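Inositol dehydrogenase (Lactobacillus casei, PDB 4MKX) probably oxidises scyllo-inositol using a nicotinamide dinucleotide cofactor, as a Rossmann-fold dehydrogenase of the Gfo/Idh/MocA family. Local coordinates at residues L282-N287 with I291-S296; P278-V283 with F299-A304; V261-I266 with L272-V277. One frame throughout, in Å; residues are numbered along the deposited sequence.

Interaction 1: L282-N287 with I291-S296; sequences LVTVMN and IIRPTS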
loop_
_atom_site.group_PDB
_atom_site.type_symbol
_atom_site.label_atom_id
_atom_site.label_comp_id
_atom_site.label_asym_id
_atom_site.label_seq_id
_atom_site.Cartn_x
_atom_site.Cartn_y
_atom_site.Cartn_z
ATOM N N LEU A 282 10.803 0.044 -5.412
ATOM C CA LEU A 282 9.977 1.179 -4.985
ATOM C C LEU A 282 9.099 1.740 -6.099
ATOM O O LEU A 282 8.565 2.839 -5.956
ATOM C CB LEU A 282 10.855 2.317 -4.421
ATOM C CG LEU A 282 11.648 1.917 -3.176
ATOM C CD1 LEU A 282 12.705 2.959 -2.849
ATOM C CD2 LEU A 282 10.662 1.773 -2.031
ATOM N N VAL A 283 8.925 0.975 -7.178
ATOM C CA VAL A 283 8.134 1.443 -8.329
ATOM C C VAL A 283 6.683 0.972 -8.304
ATOM O O VAL A 283 6.385 -0.220 -8.160
ATOM C CB VAL A 283 8.771 1.030 -9.687
ATOM C CG1 VAL A 283 7.932 1.589 -10.852
ATOM C CG2 VAL A 283 10.222 1.521 -9.783
ATOM N N THR A 284 5.774 1.935 -8.436
ATOM C CA THR A 284 4.367 1.649 -8.613
ATOM C C THR A 284 3.997 2.029 -10.039
ATOM O O THR A 284 4.398 3.079 -10.527
ATOM C CB THR A 284 3.526 2.493 -7.637
ATOM O OG1 THR A 284 3.881 2.157 -6.288
ATOM C CG2 THR A 284 2.041 2.201 -7.828
ATOM N N VAL A 285 3.247 1.157 -10.707
ATOM C CA VAL A 285 2.817 1.384 -12.084
ATOM C C VAL A 285 1.308 1.546 -12.106
ATOM O O VAL A 285 0.584 0.831 -11.418
ATOM C CB VAL A 285 3.213 0.188 -12.969
ATOM C CG1 VAL A 285 2.761 0.413 -14.418
ATOM C CG2 VAL A 285 4.718 -0.032 -12.925
ATOM N N MET A 286 0.819 2.509 -12.875
ATOM C CA MET A 286 -0.612 2.700 -13.006
ATOM C C MET A 286 -0.971 2.691 -14.477
ATOM O O MET A 286 -0.538 3.559 -15.219
ATOM C CB MET A 286 -1.031 4.029 -12.376
ATOM C CG MET A 286 -0.459 4.221 -10.968
ATOM S SD MET A 286 -0.940 5.798 -10.236
ATOM C CE MET A 286 0.505 6.081 -9.229
ATOM N N ASN A 287 -1.755 1.707 -14.898
ATOM C CA ASN A 287 -2.211 1.663 -16.286
ATOM C C ASN A 287 -3.623 1.119 -16.322
ATOM O O ASN A 287 -4.329 1.165 -15.306
ATOM C CB ASN A 287 -1.252 0.840 -17.163
ATOM C CG ASN A 287 -1.068 -0.580 -16.657
ATOM O OD1 ASN A 287 -1.916 -1.112 -15.930
ATOM N ND2 ASN A 287 0.041 -1.213 -17.047
ATOM N N ILE A 291 -3.684 -0.247 -10.238
ATOM C CA ILE A 291 -2.420 0.125 -9.599
ATOM C C ILE A 291 -1.614 -1.160 -9.407
ATOM O O ILE A 291 -2.073 -2.073 -8.726
ATOM C CB ILE A 291 -2.666 0.768 -8.210
ATOM C CG1 ILE A 291 -3.710 1.888 -8.294
ATOM C CG2 ILE A 291 -1.366 1.275 -7.619
ATOM C CD1 ILE A 291 -3.354 3.004 -9.258
ATOM N N ILE A 292 -0.412 -1.219 -9.981
ATOM C CA ILE A 292 0.404 -2.439 -9.963
ATOM C C ILE A 292 1.722 -2.245 -9.212
ATOM O O ILE A 292 2.451 -1.295 -9.493
ATOM C CB ILE A 292 0.740 -2.869 -11.411
ATOM C CG1 ILE A 292 -0.554 -3.116 -12.189
ATOM C CG2 ILE A 292 1.614 -4.135 -11.422
ATOM C CD1 ILE A 292 -0.387 -2.976 -13.688
ATOM N N ARG A 293 2.024 -3.150 -8.277
ATOM C CA ARG A 293 3.365 -3.260 -7.681
ATOM C C ARG A 293 4.039 -4.514 -8.215
ATOM O O ARG A 293 3.560 -5.622 -7.999
ATOM C CB ARG A 293 3.306 -3.352 -6.145
ATOM C CG ARG A 293 3.119 -2.026 -5.405
ATOM C CD ARG A 293 4.249 -1.017 -5.704
ATOM N NE ARG A 293 5.532 -1.214 -5.012
ATOM C CZ ARG A 293 5.812 -0.745 -3.794
ATOM N NH1 ARG A 293 4.884 -0.093 -3.097
ATOM N NH2 ARG A 293 7.009 -0.929 -3.261
ATOM N N PRO A 294 5.146 -4.346 -8.938
ATOM C CA PRO A 294 5.871 -5.540 -9.398
ATOM C C PRO A 294 6.433 -6.326 -8.214
ATOM O O PRO A 294 6.691 -5.739 -7.163
ATOM C CB PRO A 294 7.017 -4.963 -10.237
ATOM C CG PRO A 294 7.045 -3.478 -9.937
ATOM C CD PRO A 294 5.666 -3.097 -9.518
ATOM N N THR A 295 6.629 -7.630 -8.385
ATOM C CA THR A 295 7.031 -8.498 -7.281
ATOM C C THR A 295 8.383 -9.124 -7.525
ATOM O O THR A 295 8.830 -9.237 -8.664
ATOM C CB THR A 295 6.038 -9.657 -7.129
ATOM O OG1 THR A 295 5.937 -10.336 -8.393
ATOM C CG2 THR A 295 4.662 -9.139 -6.739
ATOM N N SER A 296 9.045 -9.535 -6.446
ATOM C CA SER A 296 10.248 -10.335 -6.604
ATOM C C SER A 296 9.850 -11.726 -7.091
ATOM O O SER A 296 8.784 -12.250 -6.751
ATOM C CB SER A 296 11.091 -10.371 -5.329
ATOM O OG SER A 296 10.291 -10.446 -4.174
HETATM O O HOH W 1 2.381 1.425 -4.118
#

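Interaction 2: P278-V283 with F299-A304; sequences PEKNLV and FPERFA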
loop_
_atom_site.group_PDB
_atom_site.type_symbol
_atom_site.label_atom_id
_atom_site.label_comp_id
_atom_site.label_asym_id
_atom_site.label_seq_id
_atom_site.Cartn_x
_atom_site.Cartn_y
_atom_site.Cartn_z
ATOM N N PRO A 278 5.222 -9.401 -1.767
ATOM C CA PRO A 278 6.659 -9.402 -2.059
ATOM C C PRO A 278 7.067 -8.288 -3.019
ATOM O O PRO A 278 7.331 -8.553 -4.190
ATOM C CB PRO A 278 6.884 -10.767 -2.716
ATOM C CG PRO A 278 5.545 -11.149 -3.301
ATOM C CD PRO A 278 4.493 -10.514 -2.415
ATOM N N GLU A 279 7.139 -7.060 -2.521
ATOM C CA GLU A 279 7.460 -5.918 -3.371
ATOM C C GLU A 279 8.853 -6.044 -3.989
ATOM O O GLU A 279 9.839 -6.304 -3.283
ATOM C CB GLU A 279 7.395 -4.630 -2.551
ATOM C CG GLU A 279 6.104 -4.452 -1.801
ATOM C CD GLU A 279 6.198 -3.391 -0.723
ATOM O OE1 GLU A 279 7.279 -2.781 -0.565
ATOM O OE2 GLU A 279 5.183 -3.163 -0.038
ATOM N N LYS A 280 8.942 -5.846 -5.303
ATOM C CA LYS A 280 10.222 -5.931 -6.021
ATOM C C LYS A 280 11.164 -4.770 -5.711
ATOM O O LYS A 280 12.375 -4.951 -5.556
ATOM C CB LYS A 280 9.967 -5.932 -7.538
ATOM C CG LYS A 280 11.206 -6.200 -8.389
ATOM C CD LYS A 280 10.858 -6.231 -9.871
ATOM C CE LYS A 280 12.075 -6.529 -10.714
ATOM N NZ LYS A 280 12.575 -7.887 -10.396
ATOM N N ASN A 281 10.591 -3.574 -5.635
ATOM C CA ASN A 281 11.365 -2.338 -5.558
ATOM C C ASN A 281 10.424 -1.208 -5.149
ATOM O O ASN A 281 9.358 -1.486 -4.615
ATOM C CB ASN A 281 12.040 -2.039 -6.893
ATOM C CG ASN A 281 11.067 -2.014 -8.062
ATOM O OD1 ASN A 281 9.896 -1.679 -7.913
ATOM N ND2 ASN A 281 11.559 -2.402 -9.235
ATOM N N LEU A 282 10.803 0.044 -5.412
ATOM C CA LEU A 282 9.977 1.179 -4.985
ATOM C C LEU A 282 9.099 1.740 -6.099
ATOM O O LEU A 282 8.565 2.839 -5.956
ATOM C CB LEU A 282 10.855 2.317 -4.421
ATOM C CG LEU A 282 11.648 1.917 -3.176
ATOM C CD1 LEU A 282 12.705 2.959 -2.849
ATOM C CD2 LEU A 282 10.662 1.773 -2.031
ATOM N N VAL A 283 8.925 0.975 -7.178
ATOM C CA VAL A 283 8.134 1.443 -8.329
ATOM C C VAL A 283 6.683 0.972 -8.304
ATOM O O VAL A 283 6.385 -0.220 -8.160
ATOM C CB VAL A 283 8.771 1.030 -9.687
ATOM C CG1 VAL A 283 7.932 1.589 -10.852
ATOM C CG2 VAL A 283 10.222 1.521 -9.783
ATOM N N PHE A 299 13.962 -16.768 -5.181
ATOM C CA PHE A 299 14.756 -16.621 -3.966
ATOM C C PHE A 299 16.073 -15.844 -4.113
ATOM O O PHE A 299 16.430 -15.088 -3.203
ATOM C CB PHE A 299 14.922 -17.952 -3.208
ATOM C CG PHE A 299 15.988 -18.864 -3.758
ATOM C CD1 PHE A 299 17.313 -18.699 -3.389
ATOM C CD2 PHE A 299 15.656 -19.912 -4.606
ATOM C CE1 PHE A 299 18.305 -19.548 -3.882
ATOM C CE2 PHE A 299 16.634 -20.767 -5.094
ATOM C CZ PHE A 299 17.959 -20.582 -4.730
ATOM N N PRO A 300 16.807 -16.013 -5.243
ATOM C CA PRO A 300 18.058 -15.253 -5.300
ATOM C C PRO A 300 17.815 -13.755 -5.336
ATOM O O PRO A 300 18.612 -13.010 -4.780
ATOM C CB PRO A 300 18.697 -15.712 -6.624
ATOM C CG PRO A 300 18.098 -17.034 -6.894
ATOM C CD PRO A 300 16.690 -16.946 -6.380
ATOM N N GLU A 301 16.735 -13.326 -5.979
ATOM C CA GLU A 301 16.379 -11.916 -5.997
ATOM C C GLU A 301 15.947 -11.432 -4.602
ATOM O O GLU A 301 16.427 -10.405 -4.113
ATOM C CB GLU A 301 15.265 -11.671 -7.016
ATOM C CG GLU A 301 14.766 -10.239 -7.011
ATOM C CD GLU A 301 13.649 -9.985 -8.006
ATOM O OE1 GLU A 301 13.334 -8.803 -8.243
ATOM O OE2 GLU A 301 13.082 -10.955 -8.549
ATOM N N ARG A 302 15.052 -12.170 -3.959
ATOM C CA ARG A 302 14.511 -11.739 -2.665
ATOM C C ARG A 302 15.588 -11.735 -1.583
ATOM O O ARG A 302 15.641 -10.832 -0.748
ATOM C CB ARG A 302 13.363 -12.661 -2.242
ATOM C CG ARG A 302 12.917 -12.517 -0.775
ATOM C CD ARG A 302 12.289 -11.127 -0.493
ATOM N NE ARG A 302 11.911 -11.031 0.921
ATOM C CZ ARG A 302 12.736 -10.623 1.890
ATOM N NH1 ARG A 302 13.984 -10.256 1.596
ATOM N NH2 ARG A 302 12.315 -10.585 3.158
ATOM N N PHE A 303 16.448 -12.750 -1.584
ATOM C CA PHE A 303 17.363 -12.897 -0.465
ATOM C C PHE A 303 18.809 -12.612 -0.799
ATOM O O PHE A 303 19.706 -13.029 -0.072
ATOM C CB PHE A 303 17.191 -14.273 0.207
ATOM C CG PHE A 303 15.911 -14.395 0.991
ATOM C CD1 PHE A 303 15.705 -13.605 2.118
ATOM C CD2 PHE A 303 14.910 -15.280 0.595
ATOM C CE1 PHE A 303 14.523 -13.695 2.847
ATOM C CE2 PHE A 303 13.732 -15.378 1.317
ATOM C CZ PHE A 303 13.527 -14.578 2.440
ATOM N N ALA A 304 19.031 -11.844 -1.863
ATOM C CA ALA A 304 20.395 -11.495 -2.257
ATOM C C ALA A 304 21.215 -10.903 -1.120
ATOM O O ALA A 304 22.364 -11.305 -0.891
ATOM C CB ALA A 304 20.361 -10.538 -3.444
HETATM O O HOH W 2 13.863 -7.204 -5.674
#

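Interaction 3: V261-I266 with L272-V277; sequences VETEII and LRIAQV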
loop_
_atom_site.group_PDB
_atom_site.type_symbol
_atom_site.label_atom_id
_atom_site.label_comp_id
_atom_site.label_asym_id
_atom_site.label_seq_id
_atom_site.Cartn_x
_atom_site.Cartn_y
_atom_site.Cartn_z
ATOM N N VAL A 261 7.190 -15.108 0.193
ATOM C CA VAL A 261 7.669 -15.460 1.528
ATOM C C VAL A 261 7.241 -14.338 2.455
ATOM O O VAL A 261 7.630 -13.181 2.282
ATOM C CB VAL A 261 9.188 -15.643 1.561
ATOM C CG1 VAL A 261 9.681 -15.786 2.984
ATOM C CG2 VAL A 261 9.563 -16.893 0.781
ATOM N N GLU A 262 6.394 -14.676 3.409
ATOM C CA GLU A 262 5.735 -13.681 4.237
ATOM C C GLU A 262 5.683 -14.252 5.642
ATOM O O GLU A 262 5.434 -15.442 5.818
ATOM C CB GLU A 262 4.304 -13.437 3.737
ATOM C CG GLU A 262 3.484 -12.465 4.610
ATOM C CD GLU A 262 2.013 -12.493 4.309
ATOM O OE1 GLU A 262 1.576 -13.348 3.501
ATOM O OE2 GLU A 262 1.264 -11.667 4.893
ATOM N N THR A 263 5.959 -13.415 6.639
ATOM C CA THR A 263 5.846 -13.846 8.029
ATOM C C THR A 263 5.078 -12.807 8.813
ATOM O O THR A 263 5.424 -11.627 8.812
ATOM C CB THR A 263 7.230 -14.047 8.653
ATOM O OG1 THR A 263 7.920 -15.049 7.901
ATOM C CG2 THR A 263 7.105 -14.543 10.086
ATOM N N GLU A 264 4.036 -13.265 9.499
ATOM C CA GLU A 264 3.177 -12.410 10.295
ATOM C C GLU A 264 3.355 -12.789 11.755
ATOM O O GLU A 264 3.354 -13.975 12.096
ATOM C CB GLU A 264 1.730 -12.673 9.886
ATOM C CG GLU A 264 0.685 -12.151 10.814
ATOM C CD GLU A 264 -0.676 -12.615 10.376
ATOM O OE1 GLU A 264 -1.211 -12.019 9.416
ATOM O OE2 GLU A 264 -1.196 -13.597 10.946
ATOM N N ILE A 265 3.516 -11.786 12.611
ATOM C CA ILE A 265 3.644 -12.030 14.044
ATOM C C ILE A 265 2.549 -11.237 14.757
ATOM O O ILE A 265 2.477 -10.013 14.634
ATOM C CB ILE A 265 5.034 -11.582 14.552
ATOM C CG1 ILE A 265 6.149 -12.242 13.730
ATOM C CG2 ILE A 265 5.203 -11.965 16.020
ATOM C CD1 ILE A 265 7.512 -11.705 14.046
ATOM N N ILE A 266 1.683 -11.941 15.480
ATOM C CA ILE A 266 0.647 -11.299 16.278
ATOM C C ILE A 266 1.065 -11.347 17.741
ATOM O O ILE A 266 1.394 -12.414 18.261
ATOM C CB ILE A 266 -0.688 -12.022 16.131
ATOM C CG1 ILE A 266 -1.094 -12.054 14.652
ATOM C CG2 ILE A 266 -1.752 -11.295 16.936
ATOM C CD1 ILE A 266 -2.445 -12.696 14.397
ATOM N N LEU A 272 2.772 -7.443 13.325
ATOM C CA LEU A 272 3.558 -6.974 12.198
ATOM C C LEU A 272 3.600 -8.033 11.121
ATOM O O LEU A 272 3.381 -9.220 11.390
ATOM C CB LEU A 272 4.956 -6.542 12.633
ATOM C CG LEU A 272 5.807 -7.562 13.351
ATOM C CD1 LEU A 272 6.560 -8.399 12.325
ATOM C CD2 LEU A 272 6.811 -6.896 14.311
ATOM N N ARG A 273 3.838 -7.585 9.890
ATOM C CA ARG A 273 4.021 -8.491 8.777
ATOM C C ARG A 273 5.310 -8.143 8.070
ATOM O O ARG A 273 5.629 -6.981 7.858
ATOM C CB ARG A 273 2.833 -8.411 7.805
ATOM C CG ARG A 273 1.571 -8.992 8.394
ATOM C CD ARG A 273 0.398 -8.873 7.444
ATOM N NE ARG A 273 -0.737 -9.628 7.960
ATOM C CZ ARG A 273 -1.993 -9.456 7.573
ATOM N NH1 ARG A 273 -2.284 -8.528 6.678
ATOM N NH2 ARG A 273 -2.958 -10.200 8.101
ATOM N N ILE A 274 6.061 -9.175 7.735
ATOM C CA ILE A 274 7.267 -9.029 6.951
ATOM C C ILE A 274 6.911 -9.495 5.548
ATOM O O ILE A 274 6.564 -10.654 5.347
ATOM C CB ILE A 274 8.377 -9.894 7.537
ATOM C CG1 ILE A 274 8.585 -9.504 9.003
ATOM C CG2 ILE A 274 9.650 -9.746 6.720
ATOM C CD1 ILE A 274 9.073 -10.638 9.867
ATOM N N ALA A 275 6.954 -8.556 4.599
ATOM C CA ALA A 275 6.611 -8.791 3.194
ATOM C C ALA A 275 5.207 -9.349 3.011
ATOM O O ALA A 275 5.014 -10.374 2.361
ATOM C CB ALA A 275 7.648 -9.670 2.503
ATOM N N GLN A 276 4.248 -8.641 3.595
ATOM C CA GLN A 276 2.824 -8.854 3.355
ATOM C C GLN A 276 2.574 -9.140 1.880
ATOM O O GLN A 276 1.825 -10.065 1.529
ATOM C CB GLN A 276 2.103 -7.584 3.793
ATOM C CG GLN A 276 0.629 -7.560 3.582
ATOM C CD GLN A 276 -0.006 -6.420 4.327
ATOM O OE1 GLN A 276 -0.608 -6.629 5.368
ATOM N NE2 GLN A 276 0.118 -5.205 3.796
ATOM N N VAL A 277 3.218 -8.356 1.016
ATOM C CA VAL A 277 3.318 -8.711 -0.394
ATOM C C VAL A 277 4.779 -8.575 -0.811
ATOM O O VAL A 277 5.520 -7.754 -0.257
ATOM C CB VAL A 277 2.399 -7.845 -1.273
ATOM C CG1 VAL A 277 0.918 -8.135 -0.967
ATOM C CG2 VAL A 277 2.716 -6.378 -1.062
HETATM O O HOH W 3 5.636 -12.089 0.347
#

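Interaction 1: L282-N287 with I291-S296
Val-285 and Ile-292 form an antiparallel hydrogen-bonded pair: Val-285 N donates to Ile-292 O at 2.8 Å, and Ile-292 N answers to Val-285 O at 2.7 Å, both bonds almost straight. CD1 of Ile-292 runs on to the amide of Asn-287, 3.3 Å from its OD1, an oxygen that also accepts from Glu-289 N in the turn. Beside this pair, on the other face, Met-286 and Ile-291 are non-hydrogen-bonded partners whose side chains lie alongside and point the same way, CG of Met-286 being 3.6 Å from CD1 of Ile-291. The CG2 methyls of Thr-284 and Ile-291 meet at 3.5 Å. Strands 283-287 and 290-293 are thus the arms of a beta hairpin, and its two outer edges are continued by strands of the second and third subunits. Bends at chi2 (-59°) and chi3 (-78°) fold Arg-293 back across Thr-284, bringing CD to 3.2 Å from OG1. A water bridges the same Thr-284 OG1 (2.7 Å) to NH1 of Arg-293 (3.1 Å). Further out, Arg-293 NH2 donates to Asn-281 O, and NH1 makes a salt bridge with Glu-279 of the second subunit. A leucine in place of Arg-293 would probably leave that glutamate without this ionic mate and the bridging water without the N-H it accepts from.

Interaction 2: P278-V283 with F299-A304
Lys-280 and Glu-301 meet through an unusually short salt bridge: NZ donates to OE1 at 2.5 Å, a length best taken with some caution. It pins the irregular connection that leads from the edge of the mixed sheet to the hairpin 283-293 onto the single turn of helix 299-302, and that turn in its turn rests on helix 27-38 of the Rossmann domain through Phe-299 and Pro-300. The two side chains cross at about a right angle. Glu-301 is extended, with CG anti to the backbone N (chi1 175°), and sends its carboxylate straight out from the helix. Lys-280 is also extended as far as CE, then bends at its last torsion (chi4 64°), which turns the ammonium back onto the carboxylate. As a result OE1 lies alongside the lysine chain as well as against its end, 3.4 Å from CG of Lys-280. A water adds a second link between the segments, donating to Lys-280 O at 2.7 Å and to Glu-301 OE1 at 3.1 Å, so OE1 takes both the ammonium and a water proton. The other oxygen, OE2, accepts from Gln-297 N, which fixes the rotation of the carboxylate from the side of its own chain. One residue along the helix, Arg-302 makes a salt bridge with Asp-144, while Phe-303 CE1 sits 3.6 Å above the centre of the Arg-302 guanidinium. The connection keeps its own shape beyond the lysine through an Asx turn: Asn-281 OD1 accepts from Val-283 N at 2.9 Å, the donor nitrogen lying 47° out of the carbonyl plane.

Interaction 3: V261-I266 with L272-V277
Arg-273 grips Glu-264 side-on with two nitrogens directed at one oxygen: NE and NH2 each lie 2.8 Å from Glu-264 OE1. The carboxylate and guanidinium planes are only 19° apart; NE meets the anti lone pair of OE1, while NH2 approaches nearly in line with the C-O bond. The third nitrogen, NH1, donates to Gln-276 OE1 at 2.9 Å, also in the guanidinium plane, so the flat group is held at two edges. Arg-166 makes salt bridges to OE1 of Glu-264 and OE2 of Glu-262, and from the fourth subunit Tyr-168 OH bonds to Glu-264 OE2 while Glu-262 OE1 forms a salt bridge with Arg-273 NH2, a pair repeated in reverse. Beneath these charges runs an antiparallel beta hairpin, strands 261-266 and 272-274, with N-to-C directions 165° apart. Glu-264 and Arg-273 form its non-hydrogen-bonded pair, which lets their side chains rise alongside each other. They are flanked by two hydrogen-bonded pairs, Thr-263 with Ile-274 and Ile-265 with Leu-272; Ile-274 N reaches Thr-263 O at 2.8 Å. Strand 271-274 is the edge of the chain's mixed sheet, which a strand of the second subunit extends. On the opposite face, CD1 of Leu-272 touches CD1 of Ile-265 at 3.8 Å. Past the strand, Ala-275 turns into a left-handed backbone conformation, and a water donates to its O at 2.7 Å and weakly to Val-261 O. The sheet is therefore two-sided in its chemistry: a largely apolar face, its Thr-263 hydroxyl bonded to Tyr-147 and Ser-167, packs on helix 145-155 through Leu-272 and Ile-274, whereas the other carries the buried Glu-262, Glu-264 and Arg-273, whose charges probably balance across the interface with the fourth subunit.

Overall arrangement
Following the chain, interaction 3 comes first and closes the short turn between strands 260-267 and 271-274 at the edge of the mixed sheet. The chain then leaves that sheet through 278-283, where both later contacts begin. Interaction 1 closes the tight turn of the projecting hairpin; interaction 2 closes the longer excursion, since 299-304 returns beside 278-283 after the hairpin, which lies within that loop. The two share Leu-282 and Val-283 and touch directly, for instance through Pro-294 O and Lys-280 N. Interactions 2 and 3 meet where Phe-303 packs on Val-261. Together they link mixed sheet, helix 299-302 and intersubunit hairpin, and all three touch the second subunit.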